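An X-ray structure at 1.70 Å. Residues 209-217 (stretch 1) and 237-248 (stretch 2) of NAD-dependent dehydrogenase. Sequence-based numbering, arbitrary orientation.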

ATOM      1  N   GLY A 209       2.969 -27.687   3.896  1.00 22.31           N
ATOM      2  CA  GLY A 209       3.924 -27.756   2.794  1.00 27.20           C
ATOM      3  C   GLY A 209       3.382 -27.553   1.384  1.00 27.59           C
ATOM      4  O   GLY A 209       4.030 -27.947   0.414  1.00 26.20           O
ATOM      5  N   ILE A 210       2.228 -26.898   1.259  1.00 23.19           N
ATOM      6  CA  ILE A 210       1.586 -26.672  -0.022  1.00 24.26           C
ATOM      7  C   ILE A 210       2.396 -25.695  -0.903  1.00 26.52           C
ATOM      8  O   ILE A 210       2.443 -25.840  -2.123  1.00 25.81           O
ATOM      9  CB  ILE A 210       0.105 -26.200   0.155  1.00 26.86           C
ATOM     10  CG1 ILE A 210      -0.676 -26.266  -1.163  1.00 35.22           C
ATOM     11  CG2 ILE A 210       0.001 -24.824   0.728  1.00 25.59           C
ATOM     12  CD1 ILE A 210      -2.172 -26.084  -0.975  1.00 32.64           C
ATOM     13  N   PHE A 211       3.061 -24.739  -0.278  1.00 21.16           N
ATOM     14  CA  PHE A 211       3.827 -23.742  -1.044  1.00 21.75           C
ATOM     15  C   PHE A 211       5.253 -24.272  -1.186  1.00 23.65           C
ATOM     16  O   PHE A 211       6.108 -24.045  -0.328  1.00 22.81           O
ATOM     17  CB  PHE A 211       3.813 -22.380  -0.370  1.00 22.42           C
ATOM     18  CG  PHE A 211       2.421 -21.835  -0.090  1.00 20.08           C
ATOM     19  CD1 PHE A 211       1.542 -21.550  -1.126  1.00 23.80           C
ATOM     20  CD2 PHE A 211       2.022 -21.560   1.210  1.00 21.66           C
ATOM     21  CE1 PHE A 211       0.279 -21.007  -0.876  1.00 22.88           C
ATOM     22  CE2 PHE A 211       0.771 -21.010   1.469  1.00 21.72           C
ATOM     23  CZ  PHE A 211      -0.111 -20.732   0.428  1.00 20.79           C
ATOM     24  N   ASN A 212       5.478 -24.996  -2.272  1.00 23.52           N
ATOM     25  CA  ASN A 212       6.748 -25.689  -2.540  1.00 24.50           C
ATOM     26  C   ASN A 212       7.233 -25.396  -3.967  1.00 23.95           C
ATOM     27  O   ASN A 212       6.587 -24.657  -4.717  1.00 22.91           O
ATOM     28  CB  ASN A 212       6.597 -27.195  -2.310  1.00 26.12           C
ATOM     29  CG  ASN A 212       5.512 -27.794  -3.149  1.00 33.82           C
ATOM     30  OD1 ASN A 212       5.328 -27.417  -4.296  1.00 27.32           O
ATOM     31  ND2 ASN A 212       4.750 -28.700  -2.566  1.00 45.99           N
ATOM     32  N   ALA A 213       8.418 -25.902  -4.305  1.00 24.51           N
ATOM     33  CA  ALA A 213       9.057 -25.560  -5.572  1.00 24.24           C
ATOM     34  C   ALA A 213       8.190 -25.916  -6.772  1.00 23.76           C
ATOM     35  O   ALA A 213       8.127 -25.144  -7.728  1.00 25.28           O
ATOM     36  CB  ALA A 213      10.426 -26.223  -5.693  1.00 28.11           C
ATOM     37  N   ALA A 214       7.514 -27.063  -6.720  1.00 23.33           N
ATOM     38  CA  ALA A 214       6.619 -27.450  -7.820  1.00 26.32           C
ATOM     39  C   ALA A 214       5.507 -26.432  -8.036  1.00 25.64           C
ATOM     40  O   ALA A 214       5.157 -26.135  -9.169  1.00 27.53           O
ATOM     41  CB  ALA A 214       6.021 -28.827  -7.597  1.00 32.67           C
ATOM     42  N   LEU A 215       4.960 -25.908  -6.946  1.00 24.29           N
ATOM     43  CA  LEU A 215       3.917 -24.876  -7.039  1.00 22.95           C
ATOM     44  C   LEU A 215       4.451 -23.572  -7.580  1.00 23.50           C
ATOM     45  O   LEU A 215       3.839 -22.975  -8.471  1.00 24.03           O
ATOM     46  CB  LEU A 215       3.247 -24.687  -5.680  1.00 20.45           C
ATOM     47  CG  LEU A 215       2.102 -23.659  -5.675  1.00 25.11           C
ATOM     48  CD1 LEU A 215       0.955 -24.070  -4.774  1.00 27.39           C
ATOM     49  CD2 LEU A 215       2.606 -22.295  -5.275  1.00 26.55           C
ATOM     50  N   PHE A 216       5.610 -23.119  -7.075  1.00 22.60           N
ATOM     51  CA  PHE A 216       6.208 -21.862  -7.562  1.00 21.14           C
ATOM     52  C   PHE A 216       6.535 -21.929  -9.067  1.00 20.34           C
ATOM     53  O   PHE A 216       6.373 -20.923  -9.776  1.00 23.13           O
ATOM     54  CB  PHE A 216       7.473 -21.504  -6.777  1.00 22.13           C
ATOM     55  CG  PHE A 216       7.263 -21.367  -5.270  1.00 22.53           C
ATOM     56  CD1 PHE A 216       6.130 -20.735  -4.746  1.00 21.73           C
ATOM     57  CD2 PHE A 216       8.194 -21.884  -4.384  1.00 21.43           C
ATOM     58  CE1 PHE A 216       5.942 -20.619  -3.375  1.00 21.26           C
ATOM     59  CE2 PHE A 216       8.011 -21.774  -3.011  1.00 23.19           C
ATOM     60  CZ  PHE A 216       6.880 -21.166  -2.506  1.00 22.72           C
ATOM     61  N   ALA A 217       6.959 -23.106  -9.536  1.00 23.17           N
ATOM     62  CA  ALA A 217       7.223 -23.345 -10.962  1.00 26.31           C
ATOM     63  C   ALA A 217       5.994 -23.246 -11.883  1.00 28.54           C
ATOM     64  O   ALA A 217       6.152 -23.097 -13.089  1.00 25.60           O
ATOM     65  CB  ALA A 217       7.905 -24.685 -11.148  1.00 28.79           C
TER
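Stretch 2 237-248: GSQVEADILECL

Stretch 2 lies along stretch 1 as a short backbone pairing that leads into a helix packed beside the helical turn of stretch 1. The two run in the same direction. By CA atoms, Gly 209 pairs with Ser 238, Phe 211 with Gln 239 and Ala 213 with Asp 243.

Stretch 2 begins at the end of a 3-10 segment, Gly 237 and Ser 238. Gln 239 and Val 240 are extended, and the helix starts at Glu 241, with Val 240 as N-cap. The pairing rests on three backbone hydrogen bonds. Gly 209 N donates to Gly 237 O at 3.0 Å. Phe 211 N donates to Ser 238 O at 2.9 Å and is nearly linear, at 174°. Val 240 N donates to Phe 211 O at 3.0 Å. The last two flank Gln 239 and make a single beta bridge between it and Phe 211. Ile 210 N is also 2.9 Å from Ser 238 O, but the angle is too poor for a hydrogen bond.

Ser 238 CB lies 3.8 Å from Phe 211 CE2. Gln 239 CB is at the edge of the Phe 211 ring. Val 240 points toward stretch 1, and its CG2 sits 3.9 Å from Asn 212 CB.

Asp 243 then ties one helix to the start of the other. Its OD2 accepts from Ala 213 N at 2.9 Å, an amide in the first turn of the stretch 1 helix. Asn 212, just before that helix, caps it: Leu 215 N donates to Asn 212 OD1 at 3.1 Å.

Beyond this point the contact is mainly apolar. Ile 244 CG1 is 3.7 Å from Phe 216 CE2. Cys 247 SG approaches the edge of the same ring, 4.0 Å from Phe 216 CD2, and lies 4.1 Å from Ala 213 CB.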

ATOM      1  N   GLY A 237       3.895 -23.196   8.473  1.00 21.90           N
ATOM      2  CA  GLY A 237       3.892 -24.625   8.184  1.00 23.86           C
ATOM      3  C   GLY A 237       3.345 -24.989   6.807  1.00 24.15           C
ATOM      4  O   GLY A 237       3.520 -26.120   6.358  1.00 22.87           O
ATOM      5  N   SER A 238       2.677 -24.045   6.137  1.00 21.30           N
ATOM      6  CA  SER A 238       2.192 -24.262   4.777  1.00 20.49           C
ATOM      7  C   SER A 238       3.277 -24.092   3.714  1.00 21.92           C
ATOM      8  O   SER A 238       3.043 -24.429   2.559  1.00 22.98           O
ATOM      9  CB  SER A 238       0.991 -23.361   4.464  1.00 21.39           C
ATOM     10  OG  SER A 238      -0.105 -23.694   5.302  1.00 22.31           O
ATOM     11  N   GLN A 239       4.459 -23.594   4.079  1.00 21.93           N
ATOM     12  CA  GLN A 239       5.502 -23.369   3.092  1.00 22.50           C
ATOM     13  C   GLN A 239       6.725 -24.223   3.344  1.00 20.52           C
ATOM     14  O   GLN A 239       6.957 -24.720   4.463  1.00 23.30           O
ATOM     15  CB  GLN A 239       5.877 -21.883   3.032  1.00 21.15           C
ATOM     16  CG  GLN A 239       6.750 -21.395   4.177  1.00 19.76           C
ATOM     17  CD  GLN A 239       6.620 -19.913   4.466  1.00 20.61           C
ATOM     18  OE1 GLN A 239       5.768 -19.207   3.915  1.00 22.01           O
ATOM     19  NE2 GLN A 239       7.484 -19.425   5.355  1.00 21.39           N
ATOM     20  N   VAL A 240       7.476 -24.445   2.269  1.00 21.41           N
ATOM     21  CA  VAL A 240       8.736 -25.186   2.331  1.00 23.79           C
ATOM     22  C   VAL A 240       9.839 -24.159   2.119  1.00 24.48           C
ATOM     23  O   VAL A 240      10.140 -23.777   0.977  1.00 22.88           O
ATOM     24  CB  VAL A 240       8.809 -26.324   1.287  1.00 26.92           C
ATOM     25  CG1 VAL A 240      10.077 -27.139   1.462  1.00 26.13           C
ATOM     26  CG2 VAL A 240       7.591 -27.223   1.412  1.00 24.37           C
ATOM     27  N   GLU A 241      10.423 -23.692   3.218  1.00 22.85           N
ATOM     28  CA  GLU A 241      11.414 -22.616   3.133  1.00 23.26           C
ATOM     29  C   GLU A 241      12.662 -22.977   2.348  1.00 23.69           C
ATOM     30  O   GLU A 241      13.219 -22.128   1.674  1.00 22.94           O
ATOM     31  CB  GLU A 241      11.780 -22.102   4.529  1.00 25.04           C
ATOM     32  CG  GLU A 241      10.623 -21.267   5.070  1.00 23.41           C
ATOM     33  CD  GLU A 241      10.676 -20.972   6.552  1.00 26.01           C
ATOM     34  OE1 GLU A 241      11.722 -21.157   7.185  1.00 25.39           O
ATOM     35  OE2 GLU A 241       9.639 -20.530   7.063  1.00 23.56           O
ATOM     36  N   ALA A 242      13.082 -24.236   2.395  1.00 23.35           N
ATOM     37  CA  ALA A 242      14.206 -24.661   1.566  1.00 27.74           C
ATOM     38  C   ALA A 242      13.924 -24.369   0.079  1.00 28.11           C
ATOM     39  O   ALA A 242      14.824 -23.971  -0.668  1.00 23.54           O
ATOM     40  CB  ALA A 242      14.505 -26.142   1.774  1.00 29.42           C
ATOM     41  N   ASP A 243      12.680 -24.591  -0.343  1.00 23.59           N
ATOM     42  CA  ASP A 243      12.268 -24.376  -1.732  1.00 24.72           C
ATOM     43  C   ASP A 243      12.135 -22.897  -2.058  1.00 21.34           C
ATOM     44  O   ASP A 243      12.496 -22.471  -3.145  1.00 22.55           O
ATOM     45  CB  ASP A 243      10.934 -25.060  -2.018  1.00 23.64           C
ATOM     46  CG  ASP A 243      11.007 -26.566  -2.003  1.00 30.24           C
ATOM     47  OD1 ASP A 243      12.084 -27.163  -1.793  1.00 28.03           O
ATOM     48  OD2 ASP A 243       9.951 -27.183  -2.271  1.00 27.60           O
ATOM     49  N   ILE A 244      11.612 -22.112  -1.126  1.00 21.80           N
ATOM     50  CA  ILE A 244      11.527 -20.663  -1.316  1.00 22.60           C
ATOM     51  C   ILE A 244      12.930 -20.118  -1.587  1.00 24.13           C
ATOM     52  O   ILE A 244      13.155 -19.373  -2.546  1.00 21.86           O
ATOM     53  CB  ILE A 244      10.906 -19.933  -0.096  1.00 21.43           C
ATOM     54  CG1 ILE A 244       9.426 -20.320   0.107  1.00 20.14           C
ATOM     55  CG2 ILE A 244      10.986 -18.430  -0.302  1.00 23.83           C
ATOM     56  CD1 ILE A 244       8.840 -19.792   1.415  1.00 21.64           C
ATOM     57  N   LEU A 245      13.876 -20.510  -0.740  1.00 23.04           N
ATOM     58  CA  LEU A 245      15.264 -20.045  -0.891  1.00 23.39           C
ATOM     59  C   LEU A 245      15.896 -20.482  -2.227  1.00 23.58           C
ATOM     60  O   LEU A 245      16.533 -19.656  -2.900  1.00 24.84           O
ATOM     61  CB  LEU A 245      16.120 -20.506   0.283  1.00 23.42           C
ATOM     62  CG  LEU A 245      15.789 -19.845   1.622  1.00 26.58           C
ATOM     63  CD1 LEU A 245      16.374 -20.618   2.790  1.00 31.16           C
ATOM     64  CD2 LEU A 245      16.289 -18.416   1.629  1.00 32.94           C
ATOM     65  N   GLU A 246      15.737 -21.759  -2.591  1.00 21.33           N
ATOM     66  CA  GLU A 246      16.224 -22.273  -3.880  1.00 24.07           C
ATOM     67  C   GLU A 246      15.653 -21.483  -5.047  1.00 23.88           C
ATOM     68  O   GLU A 246      16.375 -21.130  -5.980  1.00 25.51           O
ATOM     69  CB  GLU A 246      15.829 -23.742  -4.079  1.00 26.23           C
ATOM     70  CG  GLU A 246      16.687 -24.730  -3.328  1.00 59.08           C
ATOM     71  CD  GLU A 246      16.699 -26.087  -3.998  1.00130.65           C
ATOM     72  OE1 GLU A 246      17.789 -26.694  -4.054  1.00 92.86           O
ATOM     73  OE2 GLU A 246      15.622 -26.530  -4.470  1.00 98.50           O
ATOM     74  N   CYS A 247      14.353 -21.201  -4.970  1.00 23.44           N
ATOM     75  CA  CYS A 247      13.670 -20.495  -6.042  1.00 23.28           C
ATOM     76  C   CYS A 247      14.028 -19.022  -6.112  1.00 23.14           C
ATOM     77  O   CYS A 247      14.067 -18.465  -7.204  1.00 22.60           O
ATOM     78  CB  CYS A 247      12.166 -20.660  -5.925  1.00 22.15           C
ATOM     79  SG  CYS A 247      11.621 -22.338  -6.329  1.00 26.14           S
ATOM     80  N   LEU A 248      14.271 -18.376  -4.974  1.00 21.71           N
ATOM     81  CA  LEU A 248      14.794 -17.018  -4.992  1.00 22.19           C
ATOM     82  C   LEU A 248      16.198 -16.962  -5.582  1.00 25.11           C
ATOM     83  O   LEU A 248      16.532 -16.063  -6.379  1.00 24.57           O
ATOM     84  CB  LEU A 248      14.781 -16.416  -3.577  1.00 22.43           C
ATOM     85  CG  LEU A 248      13.391 -16.111  -3.013  1.00 22.07           C
ATOM     86  CD1 LEU A 248      13.439 -15.960  -1.498  1.00 23.32           C
ATOM     87  CD2 LEU A 248      12.779 -14.870  -3.678  1.00 23.52           C
TER